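PDB 6QGL: VP5 from Halorubrum pleomorphic virus 6, which probably mediates fusion of the viral envelope with the membrane of its haloarchaeal host. Local coordinates for residues D52-R57 with N219-T224; S59-T64 with N124-E129; Q312-T317 with A427-T432; G320-T325 with G445-D450. One frame throughout, in Å; residues are numbered along the deposited sequence.

Contacts 1 and 2 share helix 43-66. Contact 1 sets it against a small β-hairpin near the protein surface, and contact 2 against helix 97-140 in the interior. They touch where Arg57 NE forms a 2.9 Å salt bridge with Glu129 OE1. Contacts 3 and 4 belong to the β-rich part of the chain and meet where Gln312 packs on Ala446 and Thr448 and Thr317 on Asp450, their centres about 16 Å apart. Chemistry follows place: contact 1 is mostly aliphatic, contact 2 a lone buried hydrogen bond between helices, contact 3, partly buried, sets the end of a phenyl ring against a loop, and contact 4 joins buried apolar side chains on one face of the six-stranded sheet.

Contact 1 of 4, residues D52-R57 with N219-T224; sequences DSVVKR and NTVDGT
Val54 and Val221 face each other with their β-branches, Val54 on one side of helix 43-66 and Val221 at the end of strand 219-221. Both CB atoms point toward the opposite segment, and the two side chains meet at a slant. Val54 CG2 does most of the touching: it lies 3.9 Å from Val221 CG1 and equally near Val221 CB, with Val221 CG2 only slightly farther away. The other methyl of Val54, set opposite the backbone N (chi1 166°), comes nearest Thr224, with Val54 CG1 4.0 Å from Thr224 CG2. In this second pair the side chains run past one another in opposing directions. One helical residue thus spreads its two methyls over both arms of the strand pair.

One residue on, Val55 meets Thr224 at roughly a right angle, and Val55 CG2 lies 3.9 Å from Thr224 OG1. No hydrogen bond links the two segments, so the evidence points to van der Waals packing, mostly methyl on methyl, partly buried, with Val55 on the exposed margin. Tyr226 and Met133 extend the apolar surroundings of Val54. A hydrogen bond between Asp222 OD2 and Ser51 OG, just before 52-57, adds a polar tie between hairpin and helix.

Val221 and Thr224 can both face the helix because the chain reverses tightly between them: Val221 N bonds Thr224 O at 2.9 Å and Thr224 N bonds Val221 O at 3.1 Å, while Asp222 and Gly223 both have positive phi. This is the type I' turn of a two-residue β-hairpin, here laid against the flank of an α-helix.

Contact 2 of 4, residues S59-T64 with N124-E129; sequences SNNQST and NETVRE
Thr126 OG1 is gripped from two directions: it accepts a hydrogen bond from Asn61 ND2 across the contact at 3.0 Å, and its own hydroxyl bonds back to Ser122 O, one turn earlier in helix 97-140. The N-H...O angle of 153° shows a moderately bent bond, and the threonine oxygen lies 18° out of the asparagine amide plane. The two side chains approach from opposite directions, both CB atoms pointing toward the facing helix. With OG1 placed beside the backbone N of Thr126 (chi1 -54°), the hydroxyl reaches back to Ser122 O, and the same oxygen accepts from Asn61 ND2.

The amide nitrogen also lies 3.7 Å from Thr126 CG2, so the same group touches the methyl branch. With Asn61 and Thr126 both buried and the nearest CA atoms 8.6 Å apart, this is a narrow polar bridge between helices, with little surface covered beyond it.

Within 59-64, Asn60 O accepts the regular helical bond from Thr64 N and, from the opposite face of its carbonyl plane, one from Thr64 OG1, each at 3.1 Å; the helix takes a wider π-type turn at 62-64. On the other helix, Arg128 NH1 and Glu125 OE1 form a salt bridge at 3.3 Å whose hydrogen bond is weak.

Helix 97-140 is covered on another side by β-structure. Asn124 bonds the backbone of Thr182 and Leu184 through its amide, and Val127 packs on Phe186 and Leu168. The bridge therefore joins helix 43-66 to a helix that also carries strands 166-174 and 180-189.

Contact 3 of 4, residues Q312-T317 with A427-T432; sequences QDTGAT and ARFVST
Phe429 buries the most surface in this contact, reaching from strand 422-431 with its CB directed at the loop 312-317 and meeting Thr314 and Ala316 with the far end of its ring. Its CG stands between the backbone N and the carbonyl carbon (chi1 61°), which carries the phenyl group outward to the loop. Phe429 CZ is the focus: it lies 3.6 Å from Ala316 CB and 3.7 Å from Thr314 CG2.

The two loop residues meet the ring differently. Ala316 CB sits at the ring edge, in its plane, and also touches Phe429 CE2 at 3.7 Å. Thr314 CG2 comes in obliquely, its side chain crossing that of Phe429 at about a right angle. Thr314 O is 3.9 Å from Phe429 CE1, so a backbone oxygen as well as methyls touches the end of the ring. Between these residues, Gly315 takes a positive phi of 93°, the bend that brings both neighbours round to the same ring. The hydroxyl of Thr314 is occupied elsewhere, bonding Ala13 O.

Tyr379 meets Phe429 edge-to-face and also touches Thr314, and Trp360 packs on the phenylalanine as well. The loop connects neighbouring strands 305-311 and 317-324 of the six-stranded antiparallel sheet, whereas strand 422-431 pairs with strands 357-359, 366-367 and 382-388 in a separate sheet, so the ring packs from one sheet against the turn that joins two strands of the other.

Contact 4 of 4, residues G320-T325 with G445-D450; sequences GTFALT and GAFTVD
Phe322 reaches toward Phe447 and Val449 from strand 317-324. Its CB points at segment 445-450, and CG lies opposite the carbonyl carbon (chi1 -83°), sending the ring outward; CB, CG and the CD atoms themselves stop short of that segment. Contact begins at the next level, where Phe322 CE1 is 4.1 Å from Phe447 CE1. On the other branch, Phe322 CE2 lies 4.2 Å from Val449 CG2. The tip meets both partners: Phe322 CZ is 3.9 Å from Phe447 CE1 and 4.2 Å from Val449 CG2.

The ring centroids are 5.7 Å apart and their planes are inclined at 40°, an oblique pairing in which corners of the rings touch. The two side chains come from opposite directions. Phe447 has its CG between the backbone N and the carbonyl carbon (chi1 62°), which aims CE1 at the Phe322 tip. Phe447 and Val449 are two residues apart on an extended strand, so their side chains fall on the same side, and Phe322 is set against both. All three residues are buried, and the contact is wholly apolar.

Elsewhere around its ring, Phe322 packs on Val347 and meets Phe349 edge-to-face. In the antiparallel sheet strand 305-311 lies between 317-324 and 447-454; Phe322 also touches Ala307 and Ile309 of strand 305-311, so this contact spans the intervening strand and ties together next-but-one neighbours.

Contact 1 of 4, residues D52-R57 with N219-T224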
loop_
_atom_site.group_PDB
_atom_site.type_symbol
_atom_site.label_atom_id
_atom_site.label_comp_id
_atom_site.label_asym_id
_atom_site.label_seq_id
_atom_site.Cartn_x
_atom_site.Cartn_y
_atom_site.Cartn_z
ATOM N N ASP A 52 8.909 13.942 8.443
ATOM C CA ASP A 52 9.201 13.151 7.246
ATOM C C ASP A 52 9.130 11.655 7.509
ATOM O O ASP A 52 8.618 10.926 6.663
ATOM C CB ASP A 52 10.567 13.531 6.656
ATOM C CG ASP A 52 10.619 14.909 6.023
ATOM O OD1 ASP A 52 9.539 15.477 5.737
ATOM O OD2 ASP A 52 11.738 15.424 5.818
ATOM N N SER A 53 9.623 11.205 8.683
ATOM C CA SER A 53 9.597 9.799 9.092
ATOM C C SER A 53 8.165 9.313 9.304
ATOM O O SER A 53 7.836 8.201 8.888
ATOM C CB SER A 53 10.422 9.582 10.355
ATOM O OG SER A 53 11.807 9.695 10.075
ATOM N N VAL A 54 7.313 10.160 9.924
ATOM C CA VAL A 54 5.898 9.871 10.180
ATOM C C VAL A 54 5.154 9.743 8.838
ATOM O O VAL A 54 4.450 8.752 8.625
ATOM C CB VAL A 54 5.260 10.922 11.132
ATOM C CG1 VAL A 54 3.736 10.833 11.136
ATOM C CG2 VAL A 54 5.811 10.783 12.548
ATOM N N VAL A 55 5.353 10.723 7.929
ATOM C CA VAL A 55 4.750 10.746 6.592
ATOM C C VAL A 55 5.144 9.477 5.821
ATOM O O VAL A 55 4.258 8.801 5.294
ATOM C CB VAL A 55 5.063 12.064 5.827
ATOM C CG1 VAL A 55 4.682 11.969 4.351
ATOM C CG2 VAL A 55 4.359 13.250 6.476
ATOM N N LYS A 56 6.450 9.124 5.827
ATOM C CA LYS A 56 6.994 7.925 5.177
ATOM C C LYS A 56 6.373 6.647 5.759
ATOM O O LYS A 56 5.935 5.798 4.987
ATOM C CB LYS A 56 8.530 7.893 5.283
ATOM C CG LYS A 56 9.208 6.826 4.429
ATOM C CD LYS A 56 10.719 6.803 4.654
ATOM C CE LYS A 56 11.431 5.762 3.822
ATOM N NZ LYS A 56 11.213 4.383 4.335
ATOM N N ARG A 57 6.309 6.529 7.107
ATOM C CA ARG A 57 5.720 5.374 7.797
ATOM C C ARG A 57 4.242 5.215 7.471
ATOM O O ARG A 57 3.819 4.104 7.164
ATOM C CB ARG A 57 5.929 5.451 9.324
ATOM C CG ARG A 57 5.388 4.247 10.126
ATOM C CD ARG A 57 6.114 2.932 9.860
ATOM N NE ARG A 57 7.535 3.020 10.198
ATOM C CZ ARG A 57 8.437 2.082 9.932
ATOM N NH1 ARG A 57 8.077 0.961 9.322
ATOM N NH2 ARG A 57 9.705 2.258 10.274
ATOM N N ASN A 219 -2.135 9.023 16.634
ATOM C CA ASN A 219 -1.132 10.030 16.975
ATOM C C ASN A 219 -1.181 11.150 15.929
ATOM O O ASN A 219 -1.428 10.875 14.753
ATOM C CB ASN A 219 0.270 9.405 17.004
ATOM C CG ASN A 219 1.365 10.276 17.596
ATOM O OD1 ASN A 219 1.123 11.289 18.265
ATOM N ND2 ASN A 219 2.606 9.881 17.370
ATOM N N THR A 220 -0.949 12.405 16.358
ATOM C CA THR A 220 -0.928 13.569 15.468
ATOM C C THR A 220 0.462 14.206 15.518
ATOM O O THR A 220 0.862 14.725 16.560
ATOM C CB THR A 220 -2.076 14.551 15.782
ATOM O OG1 THR A 220 -3.310 13.835 15.877
ATOM C CG2 THR A 220 -2.212 15.647 14.730
ATOM N N VAL A 221 1.215 14.117 14.410
ATOM C CA VAL A 221 2.566 14.683 14.294
ATOM C C VAL A 221 2.598 15.580 13.060
ATOM O O VAL A 221 2.465 15.080 11.940
ATOM C CB VAL A 221 3.689 13.603 14.252
ATOM C CG1 VAL A 221 5.075 14.242 14.116
ATOM C CG2 VAL A 221 3.633 12.686 15.470
ATOM N N ASP A 222 2.759 16.903 13.271
ATOM C CA ASP A 222 2.801 17.926 12.221
ATOM C C ASP A 222 1.578 17.824 11.277
ATOM O O ASP A 222 1.722 17.712 10.056
ATOM C CB ASP A 222 4.157 17.882 11.474
ATOM C CG ASP A 222 4.428 19.040 10.532
ATOM O OD1 ASP A 222 4.180 20.202 10.927
ATOM O OD2 ASP A 222 4.910 18.786 9.409
ATOM N N GLY A 223 0.385 17.795 11.878
ATOM C CA GLY A 223 -0.887 17.708 11.164
ATOM C C GLY A 223 -1.257 16.355 10.582
ATOM O O GLY A 223 -2.385 16.184 10.108
ATOM N N THR A 224 -0.319 15.384 10.606
ATOM C CA THR A 224 -0.513 14.031 10.083
ATOM C C THR A 224 -1.029 13.113 11.180
ATOM O O THR A 224 -0.394 12.994 12.229
ATOM C CB THR A 224 0.799 13.504 9.463
ATOM O OG1 THR A 224 1.254 14.419 8.465
ATOM C CG2 THR A 224 0.661 12.109 8.864
#

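Contact 2 of 4, residues S59-T64 with N124-E129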
loop_
_atom_site.group_PDB
_atom_site.type_symbol
_atom_site.label_atom_id
_atom_site.label_comp_id
_atom_site.label_asym_id
_atom_site.label_seq_id
_atom_site.Cartn_x
_atom_site.Cartn_y
_atom_site.Cartn_z
ATOM N N SER A 59 2.570 6.458 4.830
ATOM C CA SER A 59 2.511 6.162 3.395
ATOM C C SER A 59 2.818 4.692 3.108
ATOM O O SER A 59 2.132 4.080 2.291
ATOM C CB SER A 59 3.471 7.066 2.625
ATOM O OG SER A 59 3.338 6.892 1.224
ATOM N N ASN A 60 3.834 4.132 3.797
ATOM C CA ASN A 60 4.238 2.731 3.677
ATOM C C ASN A 60 3.130 1.823 4.205
ATOM O O ASN A 60 2.771 0.852 3.535
ATOM C CB ASN A 60 5.556 2.482 4.429
ATOM C CG ASN A 60 5.911 1.023 4.611
ATOM O OD1 ASN A 60 6.246 0.312 3.656
ATOM N ND2 ASN A 60 5.840 0.548 5.847
ATOM N N ASN A 61 2.577 2.153 5.392
ATOM C CA ASN A 61 1.505 1.388 6.030
ATOM C C ASN A 61 0.212 1.429 5.212
ATOM O O ASN A 61 -0.468 0.407 5.129
ATOM C CB ASN A 61 1.280 1.841 7.476
ATOM C CG ASN A 61 2.412 1.514 8.432
ATOM O OD1 ASN A 61 3.335 0.745 8.136
ATOM N ND2 ASN A 61 2.370 2.108 9.614
ATOM N N GLN A 62 -0.096 2.590 4.569
ATOM C CA GLN A 62 -1.270 2.758 3.702
ATOM C C GLN A 62 -1.148 1.824 2.492
ATOM O O GLN A 62 -2.046 1.026 2.241
ATOM C CB GLN A 62 -1.432 4.218 3.212
ATOM C CG GLN A 62 -1.837 5.267 4.258
ATOM C CD GLN A 62 -3.158 5.046 4.960
ATOM O OE1 GLN A 62 -4.161 4.631 4.366
ATOM N NE2 GLN A 62 -3.190 5.350 6.250
ATOM N N SER A 63 -0.001 1.875 1.794
ATOM C CA SER A 63 0.262 1.058 0.608
ATOM C C SER A 63 0.282 -0.450 0.857
ATOM O O SER A 63 -0.096 -1.190 -0.047
ATOM C CB SER A 63 1.549 1.498 -0.076
ATOM O OG SER A 63 2.683 1.320 0.755
ATOM N N THR A 64 0.703 -0.915 2.050
ATOM C CA THR A 64 0.777 -2.359 2.303
ATOM C C THR A 64 -0.410 -2.920 3.105
ATOM O O THR A 64 -1.209 -3.653 2.530
ATOM C CB THR A 64 2.126 -2.756 2.933
ATOM O OG1 THR A 64 2.269 -2.107 4.195
ATOM C CG2 THR A 64 3.315 -2.428 2.035
ATOM N N ASN A 124 4.228 -3.418 15.021
ATOM C CA ASN A 124 5.338 -3.430 15.970
ATOM C C ASN A 124 6.438 -2.469 15.568
ATOM O O ASN A 124 6.924 -1.732 16.425
ATOM C CB ASN A 124 5.888 -4.845 16.142
ATOM C CG ASN A 124 5.005 -5.746 16.983
ATOM O OD1 ASN A 124 3.965 -5.343 17.529
ATOM N ND2 ASN A 124 5.412 -6.994 17.117
ATOM N N GLU A 125 6.792 -2.429 14.266
ATOM C CA GLU A 125 7.812 -1.514 13.753
ATOM C C GLU A 125 7.368 -0.048 13.851
ATOM O O GLU A 125 8.176 0.798 14.235
ATOM C CB GLU A 125 8.226 -1.884 12.318
ATOM C CG GLU A 125 9.506 -1.209 11.843
ATOM C CD GLU A 125 10.718 -1.320 12.751
ATOM O OE1 GLU A 125 11.058 -2.454 13.165
ATOM O OE2 GLU A 125 11.329 -0.268 13.049
ATOM N N THR A 126 6.084 0.243 13.533
ATOM C CA THR A 126 5.507 1.594 13.598
ATOM C C THR A 126 5.631 2.129 15.031
ATOM O O THR A 126 6.108 3.243 15.258
ATOM C CB THR A 126 4.022 1.561 13.147
ATOM O OG1 THR A 126 3.916 0.950 11.858
ATOM C CG2 THR A 126 3.377 2.942 13.125
ATOM N N VAL A 127 5.226 1.290 15.981
ATOM C CA VAL A 127 5.180 1.523 17.417
ATOM C C VAL A 127 6.603 1.587 18.027
ATOM O O VAL A 127 6.833 2.421 18.904
ATOM C CB VAL A 127 4.239 0.448 18.017
ATOM C CG1 VAL A 127 4.157 0.515 19.528
ATOM C CG2 VAL A 127 2.851 0.603 17.426
ATOM N N ARG A 128 7.561 0.774 17.521
ATOM C CA ARG A 128 8.967 0.804 17.963
ATOM C C ARG A 128 9.641 2.074 17.481
ATOM O O ARG A 128 10.477 2.623 18.198
ATOM C CB ARG A 128 9.763 -0.395 17.424
ATOM C CG ARG A 128 9.692 -1.619 18.302
ATOM C CD ARG A 128 10.842 -2.600 18.079
ATOM N NE ARG A 128 10.860 -3.275 16.772
ATOM C CZ ARG A 128 10.150 -4.356 16.468
ATOM N NH1 ARG A 128 10.213 -4.877 15.252
ATOM N NH2 ARG A 128 9.342 -4.899 17.366
ATOM N N GLU A 129 9.298 2.519 16.251
ATOM C CA GLU A 129 9.824 3.732 15.630
ATOM C C GLU A 129 9.395 4.944 16.440
ATOM O O GLU A 129 10.245 5.775 16.750
ATOM C CB GLU A 129 9.355 3.853 14.172
ATOM C CG GLU A 129 9.924 5.041 13.417
ATOM C CD GLU A 129 9.401 5.168 12.001
ATOM O OE1 GLU A 129 8.169 5.315 11.833
ATOM O OE2 GLU A 129 10.224 5.119 11.059
#

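Contact 3 of 4, residues Q312-T317 with A427-T432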
loop_
_atom_site.group_PDB
_atom_site.type_symbol
_atom_site.label_atom_id
_atom_site.label_comp_id
_atom_site.label_asym_id
_atom_site.label_seq_id
_atom_site.Cartn_x
_atom_site.Cartn_y
_atom_site.Cartn_z
ATOM N N GLN A 312 -7.089 14.921 -13.573
ATOM C CA GLN A 312 -7.735 16.228 -13.709
ATOM C C GLN A 312 -7.061 17.363 -12.932
ATOM O O GLN A 312 -6.746 18.391 -13.531
ATOM C CB GLN A 312 -9.222 16.142 -13.351
ATOM C CG GLN A 312 -10.038 15.268 -14.301
ATOM C CD GLN A 312 -11.509 15.250 -13.954
ATOM O OE1 GLN A 312 -11.983 15.958 -13.053
ATOM N NE2 GLN A 312 -12.269 14.437 -14.668
ATOM N N ASP A 313 -6.845 17.182 -11.617
ATOM C CA ASP A 313 -6.236 18.198 -10.755
ATOM C C ASP A 313 -4.773 18.503 -11.082
ATOM O O ASP A 313 -4.396 19.676 -11.128
ATOM C CB ASP A 313 -6.379 17.813 -9.276
ATOM C CG ASP A 313 -7.790 17.878 -8.735
ATOM O OD1 ASP A 313 -8.648 18.524 -9.382
ATOM O OD2 ASP A 313 -8.036 17.300 -7.657
ATOM N N THR A 314 -3.961 17.450 -11.297
ATOM C CA THR A 314 -2.526 17.510 -11.586
ATOM C C THR A 314 -2.177 17.897 -13.019
ATOM O O THR A 314 -1.254 18.688 -13.217
ATOM C CB THR A 314 -1.880 16.170 -11.224
ATOM O OG1 THR A 314 -2.226 15.820 -9.878
ATOM C CG2 THR A 314 -0.361 16.170 -11.407
ATOM N N GLY A 315 -2.861 17.298 -13.987
ATOM C CA GLY A 315 -2.577 17.490 -15.404
ATOM C C GLY A 315 -1.630 16.421 -15.925
ATOM O O GLY A 315 -1.350 16.368 -17.127
ATOM N N ALA A 316 -1.139 15.549 -15.011
ATOM C CA ALA A 316 -0.219 14.442 -15.298
ATOM C C ALA A 316 -0.873 13.360 -16.158
ATOM O O ALA A 316 -2.002 12.966 -15.871
ATOM C CB ALA A 316 0.275 13.825 -13.999
ATOM N N THR A 317 -0.162 12.886 -17.205
ATOM C CA THR A 317 -0.613 11.822 -18.117
ATOM C C THR A 317 0.270 10.584 -17.932
ATOM O O THR A 317 1.473 10.724 -17.690
ATOM C CB THR A 317 -0.710 12.323 -19.579
ATOM O OG1 THR A 317 -1.663 13.382 -19.651
ATOM C CG2 THR A 317 -1.116 11.228 -20.569
ATOM N N ALA A 427 6.258 25.676 -19.320
ATOM C CA ALA A 427 6.893 24.778 -18.359
ATOM C C ALA A 427 6.106 23.483 -18.259
ATOM O O ALA A 427 4.874 23.501 -18.324
ATOM C CB ALA A 427 6.991 25.437 -16.991
ATOM N N ARG A 428 6.815 22.359 -18.121
ATOM C CA ARG A 428 6.208 21.037 -17.981
ATOM C C ARG A 428 6.990 20.187 -16.989
ATOM O O ARG A 428 8.204 20.354 -16.872
ATOM C CB ARG A 428 6.063 20.325 -19.347
ATOM C CG ARG A 428 7.368 19.894 -20.020
ATOM C CD ARG A 428 7.117 18.826 -21.064
ATOM N NE ARG A 428 8.359 18.213 -21.532
ATOM C CZ ARG A 428 8.460 16.960 -21.962
ATOM N NH1 ARG A 428 9.631 16.481 -22.360
ATOM N NH2 ARG A 428 7.399 16.164 -21.965
ATOM N N PHE A 429 6.305 19.290 -16.268
ATOM C CA PHE A 429 6.981 18.396 -15.333
ATOM C C PHE A 429 7.138 17.024 -15.964
ATOM O O PHE A 429 6.220 16.539 -16.623
ATOM C CB PHE A 429 6.282 18.331 -13.962
ATOM C CG PHE A 429 4.860 17.823 -13.958
ATOM C CD1 PHE A 429 3.792 18.701 -14.108
ATOM C CD2 PHE A 429 4.584 16.479 -13.740
ATOM C CE1 PHE A 429 2.473 18.235 -14.091
ATOM C CE2 PHE A 429 3.266 16.014 -13.725
ATOM C CZ PHE A 429 2.220 16.895 -13.897
ATOM N N VAL A 430 8.328 16.436 -15.823
ATOM C CA VAL A 430 8.689 15.123 -16.368
ATOM C C VAL A 430 9.381 14.342 -15.229
ATOM O O VAL A 430 9.929 14.969 -14.319
ATOM C CB VAL A 430 9.585 15.284 -17.637
ATOM C CG1 VAL A 430 10.061 13.940 -18.186
ATOM C CG2 VAL A 430 8.872 16.076 -18.728
ATOM N N SER A 431 9.328 12.994 -15.253
ATOM C CA SER A 431 9.955 12.158 -14.223
ATOM C C SER A 431 11.482 12.253 -14.240
ATOM O O SER A 431 12.073 12.527 -15.287
ATOM C CB SER A 431 9.517 10.710 -14.374
ATOM O OG SER A 431 10.075 9.854 -13.391
ATOM N N THR A 432 12.110 12.043 -13.073
ATOM C CA THR A 432 13.566 12.091 -12.919
ATOM C C THR A 432 14.192 10.689 -13.068
ATOM O O THR A 432 15.421 10.565 -13.050
ATOM C CB THR A 432 13.957 12.822 -11.612
ATOM O OG1 THR A 432 15.351 13.130 -11.656
ATOM C CG2 THR A 432 13.640 12.017 -10.348
#

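Contact 4 of 4, residues G320-T325 with G445-D450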
loop_
_atom_site.group_PDB
_atom_site.type_symbol
_atom_site.label_atom_id
_atom_site.label_comp_id
_atom_site.label_asym_id
_atom_site.label_seq_id
_atom_site.Cartn_x
_atom_site.Cartn_y
_atom_site.Cartn_z
ATOM N N GLY A 320 -0.626 2.840 -18.957
ATOM C CA GLY A 320 -0.574 1.681 -18.069
ATOM C C GLY A 320 -1.779 0.766 -18.091
ATOM O O GLY A 320 -2.765 1.036 -18.782
ATOM N N THR A 321 -1.697 -0.330 -17.316
ATOM C CA THR A 321 -2.741 -1.356 -17.214
ATOM C C THR A 321 -3.563 -1.223 -15.926
ATOM O O THR A 321 -3.010 -0.940 -14.861
ATOM C CB THR A 321 -2.146 -2.763 -17.398
ATOM O OG1 THR A 321 -1.149 -2.996 -16.410
ATOM C CG2 THR A 321 -1.540 -2.971 -18.777
ATOM N N PHE A 322 -4.888 -1.428 -16.037
ATOM C CA PHE A 322 -5.847 -1.339 -14.932
ATOM C C PHE A 322 -6.041 -2.658 -14.177
ATOM O O PHE A 322 -5.636 -3.724 -14.649
ATOM C CB PHE A 322 -7.221 -0.874 -15.452
ATOM C CG PHE A 322 -7.429 0.608 -15.634
ATOM C CD1 PHE A 322 -7.371 1.475 -14.548
ATOM C CD2 PHE A 322 -7.778 1.128 -16.874
ATOM C CE1 PHE A 322 -7.593 2.843 -14.713
ATOM C CE2 PHE A 322 -8.017 2.493 -17.034
ATOM C CZ PHE A 322 -7.925 3.339 -15.951
ATOM N N ALA A 323 -6.705 -2.562 -13.004
ATOM C CA ALA A 323 -7.096 -3.657 -12.115
ATOM C C ALA A 323 -8.219 -3.165 -11.200
ATOM O O ALA A 323 -8.072 -2.125 -10.558
ATOM C CB ALA A 323 -5.908 -4.132 -11.288
ATOM N N LEU A 324 -9.355 -3.879 -11.181
ATOM C CA LEU A 324 -10.505 -3.529 -10.338
ATOM C C LEU A 324 -10.758 -4.655 -9.345
ATOM O O LEU A 324 -10.752 -5.809 -9.758
ATOM C CB LEU A 324 -11.777 -3.307 -11.190
ATOM C CG LEU A 324 -11.850 -2.072 -12.096
ATOM C CD1 LEU A 324 -13.109 -2.107 -12.940
ATOM C CD2 LEU A 324 -11.871 -0.801 -11.291
ATOM N N THR A 325 -10.984 -4.338 -8.049
ATOM C CA THR A 325 -11.280 -5.367 -7.035
ATOM C C THR A 325 -12.703 -5.887 -7.234
ATOM O O THR A 325 -12.991 -7.048 -6.930
ATOM C CB THR A 325 -11.050 -4.870 -5.601
ATOM O OG1 THR A 325 -11.826 -3.700 -5.360
ATOM C CG2 THR A 325 -9.591 -4.612 -5.297
ATOM N N GLY A 445 -8.121 9.903 -6.741
ATOM C CA GLY A 445 -8.656 11.111 -7.352
ATOM C C GLY A 445 -9.137 10.894 -8.768
ATOM O O GLY A 445 -8.711 9.943 -9.434
ATOM N N ALA A 446 -10.022 11.798 -9.231
ATOM C CA ALA A 446 -10.636 11.797 -10.558
ATOM C C ALA A 446 -9.623 11.713 -11.699
ATOM O O ALA A 446 -8.623 12.438 -11.710
ATOM C CB ALA A 446 -11.525 13.020 -10.726
ATOM N N PHE A 447 -9.883 10.795 -12.639
ATOM C CA PHE A 447 -9.048 10.544 -13.809
ATOM C C PHE A 447 -9.897 10.452 -15.071
ATOM O O PHE A 447 -11.079 10.106 -14.998
ATOM C CB PHE A 447 -8.232 9.248 -13.619
ATOM C CG PHE A 447 -9.021 7.962 -13.464
ATOM C CD1 PHE A 447 -9.469 7.261 -14.581
ATOM C CD2 PHE A 447 -9.258 7.419 -12.208
ATOM C CE1 PHE A 447 -10.187 6.070 -14.440
ATOM C CE2 PHE A 447 -9.965 6.218 -12.069
ATOM C CZ PHE A 447 -10.426 5.554 -13.185
ATOM N N THR A 448 -9.289 10.734 -16.231
ATOM C CA THR A 448 -9.965 10.618 -17.524
ATOM C C THR A 448 -9.166 9.653 -18.400
ATOM O O THR A 448 -7.941 9.777 -18.495
ATOM C CB THR A 448 -10.215 11.992 -18.192
ATOM O OG1 THR A 448 -8.982 12.570 -18.583
ATOM C CG2 THR A 448 -10.908 12.968 -17.293
ATOM N N VAL A 449 -9.857 8.674 -19.005
ATOM C CA VAL A 449 -9.246 7.674 -19.882
ATOM C C VAL A 449 -9.137 8.303 -21.276
ATOM O O VAL A 449 -10.156 8.492 -21.935
ATOM C CB VAL A 449 -10.031 6.328 -19.891
ATOM C CG1 VAL A 449 -9.325 5.277 -20.745
ATOM C CG2 VAL A 449 -10.261 5.804 -18.474
ATOM N N ASP A 450 -7.912 8.674 -21.694
ATOM C CA ASP A 450 -7.672 9.312 -22.993
ATOM C C ASP A 450 -7.863 8.334 -24.145
ATOM O O ASP A 450 -8.735 8.548 -24.990
ATOM C CB ASP A 450 -6.276 9.966 -23.051
ATOM C CG ASP A 450 -6.039 11.045 -22.014
ATOM O OD1 ASP A 450 -6.921 11.915 -21.851
ATOM O OD2 ASP A 450 -4.959 11.033 -21.383
#